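Local structure of probable acrylyl-CoA reductase AcuI (Escherichia coli, 1O89) at residues I237-L249 / V258-T271. The protein probably catalyses the NADPH-dependent reduction of acrylyl-CoA to propanoyl-CoA, working as a homodimer of the zinc-containing alcohol dehydrogenase family. Residues are numbered along the deposited sequence; the frame is centred on the assembly and turned at random.
Sequences IDTVGDKVLAKVL and VAACGLAGGFTLPT
Leu-245 and Val-258 meet inside a beta-alpha-beta crossover of the Rossmann-type nucleotide-binding domain. Parallel strands 233-238 and 256-260 lie side by side, and helix 242-250 links them. Asp-238 N donates to Ala-259 O at 2.9 Å, and Cys-261 N donates to Asp-238 O with an N-H...O angle of 165°.

The helix side is tightly packed. Leu-245 has CG anti to the backbone N (chi1 175°), and its branches divide the work: CD1 meets Val-258 CG1 at 3.7 Å, while CD2 lies 3.6 Å from Leu-269 CD1. Leu-249 CD2 comes in at about a right angle to Val-258 and touches CG2. Val-273 of the second subunit packs on Leu-245. Thr-268, Leu-269 and Thr-271 pair antiparallel with a strand of that subunit, forming a ladder across the interface.

The turn 263-266 is the looser, more exposed side, held largely by backbone. Leu-263, which binds NADP(+), starts this type I turn. Gly-265 N donates to Val-240 O at 2.9 Å, in the carbonyl plane on a lone pair. Asp-242 and Thr-268 lie alongside each other, and Thr-268 OG1 gives Asp-242 OD1 a weak bond of 3.2 Å. An alanine in place of Asp-242 would probably leave the Thr-268 hydroxyl without this acceptor and open a gap beside Gly-266.

Between the two sides, Asp-238 reaches forward along its own chain in an Asx motif. Its OD1 is held by Thr-174. Asp-238 OD2 uses its syn lone pair to accept from Gly-241 N at 2.8 Å.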
ATOM      1  N   ILE A 237       3.472  -2.775 -11.707  1.00 45.39           N
ATOM      2  CA  ILE A 237       2.053  -2.891 -11.976  1.00 44.98           C
ATOM      3  C   ILE A 237       1.791  -4.377 -12.075  1.00 46.51           C
ATOM      4  O   ILE A 237       2.245  -5.023 -13.025  1.00 47.87           O
ATOM      5  CB  ILE A 237       1.668  -2.143 -13.287  1.00 44.80           C
ATOM      6  CG1 ILE A 237       1.796  -0.641 -13.077  1.00 44.40           C
ATOM      7  CG2 ILE A 237       0.248  -2.487 -13.720  1.00 45.23           C
ATOM      8  CD1 ILE A 237       1.437   0.219 -14.252  1.00 44.50           C
ATOM      9  N   ASP A 238       1.059  -4.926 -11.106  1.00 46.34           N
ATOM     10  CA  ASP A 238       0.823  -6.369 -11.072  1.00 47.60           C
ATOM     11  C   ASP A 238      -0.613  -6.739 -11.405  1.00 47.84           C
ATOM     12  O   ASP A 238      -1.546  -6.167 -10.856  1.00 46.01           O
ATOM     13  CB  ASP A 238       1.178  -6.919  -9.704  1.00 48.04           C
ATOM     14  CG  ASP A 238       0.822  -8.358  -9.565  1.00 50.60           C
ATOM     15  OD1 ASP A 238       1.442  -9.202 -10.264  1.00 51.94           O
ATOM     16  OD2 ASP A 238      -0.099  -8.731  -8.809  1.00 52.51           O
ATOM     17  N   THR A 239      -0.768  -7.714 -12.304  1.00 49.99           N
ATOM     18  CA  THR A 239      -2.071  -8.195 -12.747  1.00 50.75           C
ATOM     19  C   THR A 239      -2.305  -9.642 -12.332  1.00 53.31           C
ATOM     20  O   THR A 239      -3.352 -10.181 -12.626  1.00 54.64           O
ATOM     21  CB  THR A 239      -2.211  -8.078 -14.285  1.00 51.56           C
ATOM     22  OG1 THR A 239      -1.221  -8.883 -14.943  1.00 52.46           O
ATOM     23  CG2 THR A 239      -1.921  -6.649 -14.780  1.00 49.61           C
ATOM     24  N   VAL A 240      -1.351 -10.257 -11.633  1.00 54.52           N
ATOM     25  CA  VAL A 240      -1.370 -11.706 -11.419  1.00 57.26           C
ATOM     26  C   VAL A 240      -1.583 -12.114  -9.966  1.00 57.08           C
ATOM     27  O   VAL A 240      -2.235 -13.106  -9.697  1.00 59.71           O
ATOM     28  CB  VAL A 240      -0.142 -12.444 -12.101  1.00 60.31           C
ATOM     29  CG1 VAL A 240       1.001 -11.519 -12.379  1.00 59.56           C
ATOM     30  CG2 VAL A 240       0.328 -13.701 -11.325  1.00 62.42           C
ATOM     31  N   GLY A 241      -1.061 -11.354  -9.025  1.00 55.25           N
ATOM     32  CA  GLY A 241      -1.288 -11.648  -7.633  1.00 55.17           C
ATOM     33  C   GLY A 241      -0.509 -12.879  -7.228  1.00 57.72           C
ATOM     34  O   GLY A 241       0.470 -13.258  -7.888  1.00 58.71           O
ATOM     35  N   ASP A 242      -0.936 -13.491  -6.129  1.00 58.86           N
ATOM     36  CA  ASP A 242      -0.391 -14.780  -5.694  1.00 62.16           C
ATOM     37  C   ASP A 242       1.120 -14.660  -5.453  1.00 61.90           C
ATOM     38  O   ASP A 242       1.560 -13.668  -4.882  1.00 59.41           O
ATOM     39  CB  ASP A 242      -0.754 -15.865  -6.720  1.00 65.21           C
ATOM     40  CG  ASP A 242      -0.667 -17.268  -6.151  1.00 70.95           C
ATOM     41  OD1 ASP A 242      -1.373 -17.563  -5.163  1.00 74.56           O
ATOM     42  OD2 ASP A 242       0.077 -18.143  -6.633  1.00 74.80           O
ATOM     43  N   LYS A 243       1.902 -15.644  -5.905  1.00 64.67           N
ATOM     44  CA  LYS A 243       3.340 -15.693  -5.675  1.00 65.29           C
ATOM     45  C   LYS A 243       4.115 -14.669  -6.513  1.00 62.76           C
ATOM     46  O   LYS A 243       5.160 -14.200  -6.081  1.00 62.28           O
ATOM     47  CB  LYS A 243       3.880 -17.108  -5.948  1.00 69.68           C
ATOM     48  CG  LYS A 243       3.567 -18.114  -4.844  1.00 73.62           C
ATOM     49  CD  LYS A 243       3.600 -19.567  -5.339  1.00 80.09           C
ATOM     50  CE  LYS A 243       3.486 -20.578  -4.183  1.00 84.58           C
ATOM     51  NZ  LYS A 243       3.256 -19.936  -2.835  1.00 82.42           N
ATOM     52  N   VAL A 244       3.622 -14.335  -7.704  1.00 61.53           N
ATOM     53  CA  VAL A 244       4.298 -13.346  -8.554  1.00 59.69           C
ATOM     54  C   VAL A 244       4.313 -11.982  -7.889  1.00 56.20           C
ATOM     55  O   VAL A 244       5.315 -11.277  -7.937  1.00 55.34           O
ATOM     56  CB  VAL A 244       3.635 -13.207  -9.944  1.00 59.72           C
ATOM     57  CG1 VAL A 244       4.138 -11.934 -10.679  1.00 57.12           C
ATOM     58  CG2 VAL A 244       3.889 -14.438 -10.777  1.00 62.32           C
ATOM     59  N   LEU A 245       3.191 -11.623  -7.276  1.00 54.70           N
ATOM     60  CA  LEU A 245       3.068 -10.376  -6.541  1.00 52.02           C
ATOM     61  C   LEU A 245       3.986 -10.406  -5.314  1.00 52.16           C
ATOM     62  O   LEU A 245       4.624  -9.415  -4.998  1.00 50.17           O
ATOM     63  CB  LEU A 245       1.615 -10.141  -6.114  1.00 50.85           C
ATOM     64  CG  LEU A 245       1.325  -8.913  -5.220  1.00 48.89           C
ATOM     65  CD1 LEU A 245       1.858  -7.606  -5.837  1.00 46.77           C
ATOM     66  CD2 LEU A 245      -0.168  -8.777  -4.941  1.00 48.35           C
ATOM     67  N   ALA A 246       4.031 -11.541  -4.627  1.00 54.57           N
ATOM     68  CA  ALA A 246       4.893 -11.694  -3.447  1.00 55.82           C
ATOM     69  C   ALA A 246       6.369 -11.481  -3.815  1.00 56.88           C
ATOM     70  O   ALA A 246       7.087 -10.772  -3.122  1.00 56.77           O
ATOM     71  CB  ALA A 246       4.686 -13.082  -2.783  1.00 58.66           C
ATOM     72  N   LYS A 247       6.806 -12.058  -4.929  1.00 58.68           N
ATOM     73  CA  LYS A 247       8.192 -11.916  -5.374  1.00 59.90           C
ATOM     74  C   LYS A 247       8.523 -10.450  -5.675  1.00 57.12           C
ATOM     75  O   LYS A 247       9.539  -9.935  -5.217  1.00 57.69           O
ATOM     76  CB  LYS A 247       8.433 -12.785  -6.610  1.00 62.78           C
ATOM     77  CG  LYS A 247       9.850 -12.705  -7.195  1.00 64.93           C
ATOM     78  CD  LYS A 247      10.810 -13.614  -6.484  1.00 68.05           C
ATOM     79  CE  LYS A 247      11.830 -14.201  -7.440  1.00 70.99           C
ATOM     80  NZ  LYS A 247      12.969 -14.729  -6.702  1.00 73.14           N
ATOM     81  N   VAL A 248       7.656  -9.797  -6.436  1.00 54.79           N
ATOM     82  CA  VAL A 248       7.838  -8.409  -6.852  1.00 52.83           C
ATOM     83  C   VAL A 248       7.983  -7.478  -5.647  1.00 50.92           C
ATOM     84  O   VAL A 248       8.793  -6.557  -5.667  1.00 50.19           O
ATOM     85  CB  VAL A 248       6.643  -7.932  -7.718  1.00 51.38           C
ATOM     86  CG1 VAL A 248       6.643  -6.407  -7.895  1.00 50.15           C
ATOM     87  CG2 VAL A 248       6.635  -8.620  -9.076  1.00 53.35           C
ATOM     88  N   LEU A 249       7.189  -7.726  -4.607  1.00 49.88           N
ATOM     89  CA  LEU A 249       7.242  -6.934  -3.383  1.00 48.35           C
ATOM     90  C   LEU A 249       8.586  -7.053  -2.674  1.00 49.53           C
ATOM     91  O   LEU A 249       9.115  -6.068  -2.194  1.00 48.71           O
ATOM     92  CB  LEU A 249       6.121  -7.342  -2.424  1.00 48.00           C
ATOM     93  CG  LEU A 249       4.735  -6.780  -2.736  1.00 45.42           C
ATOM     94  CD1 LEU A 249       3.686  -7.581  -1.989  1.00 45.48           C
ATOM     95  CD2 LEU A 249       4.645  -5.288  -2.398  1.00 42.84           C
ATOM     96  N   VAL A 258       4.012  -0.748  -5.649  1.00 43.84           N
ATOM     97  CA  VAL A 258       3.344  -1.698  -6.525  1.00 43.76           C
ATOM     98  C   VAL A 258       1.865  -1.320  -6.616  1.00 42.92           C
ATOM     99  O   VAL A 258       1.209  -1.175  -5.585  1.00 42.79           O
ATOM    100  CB  VAL A 258       3.428  -3.137  -5.937  1.00 44.85           C
ATOM    101  CG1 VAL A 258       2.808  -4.143  -6.872  1.00 44.74           C
ATOM    102  CG2 VAL A 258       4.860  -3.497  -5.639  1.00 46.64           C
ATOM    103  N   ALA A 259       1.345  -1.143  -7.834  1.00 43.17           N
ATOM    104  CA  ALA A 259      -0.097  -1.016  -8.063  1.00 42.19           C
ATOM    105  C   ALA A 259      -0.630  -2.390  -8.430  1.00 42.68           C
ATOM    106  O   ALA A 259      -0.246  -2.946  -9.443  1.00 43.19           O
ATOM    107  CB  ALA A 259      -0.372  -0.049  -9.165  1.00 42.73           C
ATOM    108  N   ALA A 260      -1.503  -2.934  -7.595  1.00 42.57           N
ATOM    109  CA  ALA A 260      -2.039  -4.275  -7.774  1.00 43.81           C
ATOM    110  C   ALA A 260      -3.503  -4.219  -8.184  1.00 43.90           C
ATOM    111  O   ALA A 260      -4.304  -3.583  -7.504  1.00 42.95           O
ATOM    112  CB  ALA A 260      -1.906  -5.033  -6.503  1.00 44.53           C
ATOM    113  N   CYS A 261      -3.846  -4.898  -9.277  1.00 44.50           N
ATOM    114  CA  CYS A 261      -5.196  -4.844  -9.834  1.00 45.33           C
ATOM    115  C   CYS A 261      -5.792  -6.180 -10.320  1.00 47.21           C
ATOM    116  O   CYS A 261      -6.903  -6.183 -10.830  1.00 48.04           O
ATOM    117  CB  CYS A 261      -5.195  -3.866 -11.012  1.00 45.07           C
ATOM    118  SG  CYS A 261      -4.287  -4.481 -12.452  1.00 45.94           S
ATOM    119  N   GLY A 262      -5.082  -7.300 -10.165  1.00 48.75           N
ATOM    120  CA  GLY A 262      -5.553  -8.579 -10.681  1.00 51.18           C
ATOM    121  C   GLY A 262      -5.238  -9.810  -9.841  1.00 53.42           C
ATOM    122  O   GLY A 262      -4.634  -9.735  -8.767  1.00 52.60           O
ATOM    123  N   LEU A 263      -5.669 -10.958 -10.353  1.00 56.28           N
ATOM    124  CA  LEU A 263      -5.580 -12.226  -9.639  1.00 59.16           C
ATOM    125  C   LEU A 263      -5.430 -13.404 -10.595  1.00 62.37           C
ATOM    126  O   LEU A 263      -5.879 -14.512 -10.287  1.00 65.03           O
ATOM    127  CB  LEU A 263      -6.824 -12.422  -8.748  1.00 59.82           C
ATOM    128  CG  LEU A 263      -8.216 -12.108  -9.311  1.00 60.61           C
ATOM    129  CD1 LEU A 263      -8.593 -13.008 -10.476  1.00 63.48           C
ATOM    130  CD2 LEU A 263      -9.268 -12.240  -8.202  1.00 62.58           C
ATOM    131  N   ALA A 264      -4.816 -13.176 -11.759  1.00 62.86           N
ATOM    132  CA  ALA A 264      -4.766 -14.220 -12.797  1.00 66.17           C
ATOM    133  C   ALA A 264      -4.048 -15.484 -12.304  1.00 69.08           C
ATOM    134  O   ALA A 264      -4.392 -16.580 -12.706  1.00 72.68           O
ATOM    135  CB  ALA A 264      -4.105 -13.695 -14.062  1.00 65.79           C
ATOM    136  N   GLY A 265      -3.062 -15.320 -11.426  1.00 68.46           N
ATOM    137  CA  GLY A 265      -2.318 -16.443 -10.870  1.00 71.59           C
ATOM    138  C   GLY A 265      -2.837 -17.002  -9.555  1.00 72.52           C
ATOM    139  O   GLY A 265      -2.386 -18.044  -9.115  1.00 75.98           O
ATOM    140  N   GLY A 266      -3.776 -16.305  -8.924  1.00 70.56           N
ATOM    141  CA  GLY A 266      -4.363 -16.739  -7.663  1.00 71.15           C
ATOM    142  C   GLY A 266      -4.809 -15.539  -6.844  1.00 67.45           C
ATOM    143  O   GLY A 266      -4.230 -14.468  -6.975  1.00 64.44           O
ATOM    144  N   PHE A 267      -5.828 -15.716  -6.006  1.00 67.73           N
ATOM    145  CA  PHE A 267      -6.365 -14.602  -5.222  1.00 65.17           C
ATOM    146  C   PHE A 267      -5.626 -14.354  -3.894  1.00 64.13           C
ATOM    147  O   PHE A 267      -5.804 -13.301  -3.296  1.00 61.46           O
ATOM    148  CB  PHE A 267      -7.876 -14.769  -4.987  1.00 66.41           C
ATOM    149  CG  PHE A 267      -8.230 -15.777  -3.928  1.00 69.88           C
ATOM    150  CD1 PHE A 267      -8.548 -17.086  -4.277  1.00 74.64           C
ATOM    151  CD2 PHE A 267      -8.271 -15.409  -2.583  1.00 69.15           C
ATOM    152  CE1 PHE A 267      -8.881 -18.014  -3.301  1.00 78.15           C
ATOM    153  CE2 PHE A 267      -8.595 -16.318  -1.609  1.00 72.49           C
ATOM    154  CZ  PHE A 267      -8.903 -17.628  -1.961  1.00 77.64           C
ATOM    155  N   THR A 268      -4.827 -15.318  -3.426  1.00 66.02           N
ATOM    156  CA  THR A 268      -4.088 -15.143  -2.179  1.00 65.53           C
ATOM    157  C   THR A 268      -2.843 -14.290  -2.409  1.00 63.03           C
ATOM    158  O   THR A 268      -2.449 -14.044  -3.539  1.00 62.70           O
ATOM    159  CB  THR A 268      -3.695 -16.491  -1.515  1.00 69.18           C
ATOM    160  OG1 THR A 268      -2.819 -17.233  -2.371  1.00 71.78           O
ATOM    161  CG2 THR A 268      -4.913 -17.399  -1.315  1.00 71.93           C
ATOM    162  N   LEU A 269      -2.246 -13.841  -1.310  1.00 61.63           N
ATOM    163  CA  LEU A 269      -1.067 -12.997  -1.334  1.00 59.05           C
ATOM    164  C   LEU A 269      -0.158 -13.463  -0.205  1.00 59.96           C
ATOM    165  O   LEU A 269      -0.213 -12.932   0.899  1.00 59.00           O
ATOM    166  CB  LEU A 269      -1.456 -11.525  -1.157  1.00 55.88           C
ATOM    167  CG  LEU A 269      -0.320 -10.496  -1.075  1.00 54.16           C
ATOM    168  CD1 LEU A 269       0.776 -10.803  -2.091  1.00 54.49           C
ATOM    169  CD2 LEU A 269      -0.852  -9.079  -1.274  1.00 51.28           C
ATOM    170  N   PRO A 270       0.652 -14.485  -0.467  1.00 62.22           N
ATOM    171  CA  PRO A 270       1.564 -15.025   0.548  1.00 64.06           C
ATOM    172  C   PRO A 270       2.887 -14.245   0.641  1.00 62.25           C
ATOM    173  O   PRO A 270       3.916 -14.684   0.133  1.00 63.82           O
ATOM    174  CB  PRO A 270       1.791 -16.465   0.072  1.00 67.48           C
ATOM    175  CG  PRO A 270       1.673 -16.394  -1.406  1.00 66.99           C
ATOM    176  CD  PRO A 270       0.758 -15.228  -1.735  1.00 63.73           C
ATOM    177  N   THR A 271       2.847 -13.099   1.304  1.00 59.94           N
ATOM    178  CA  THR A 271       4.015 -12.227   1.425  1.00 58.60           C
ATOM    179  C   THR A 271       4.353 -12.030   2.900  1.00 58.62           C
ATOM    180  O   THR A 271       3.864 -12.777   3.758  1.00 60.91           O
ATOM    181  CB  THR A 271       3.772 -10.886   0.682  1.00 55.95           C
ATOM    182  OG1 THR A 271       4.923 -10.042   0.801  1.00 55.25           O
ATOM    183  CG2 THR A 271       2.637 -10.068   1.304  1.00 54.91           C
TER
HETATM  184  O   HOH W   1      -2.514  -7.985  -8.290  1.00 50.55           O
HETATM  185  O   HOH W   2       6.908 -10.989  -0.674  1.00 51.93           O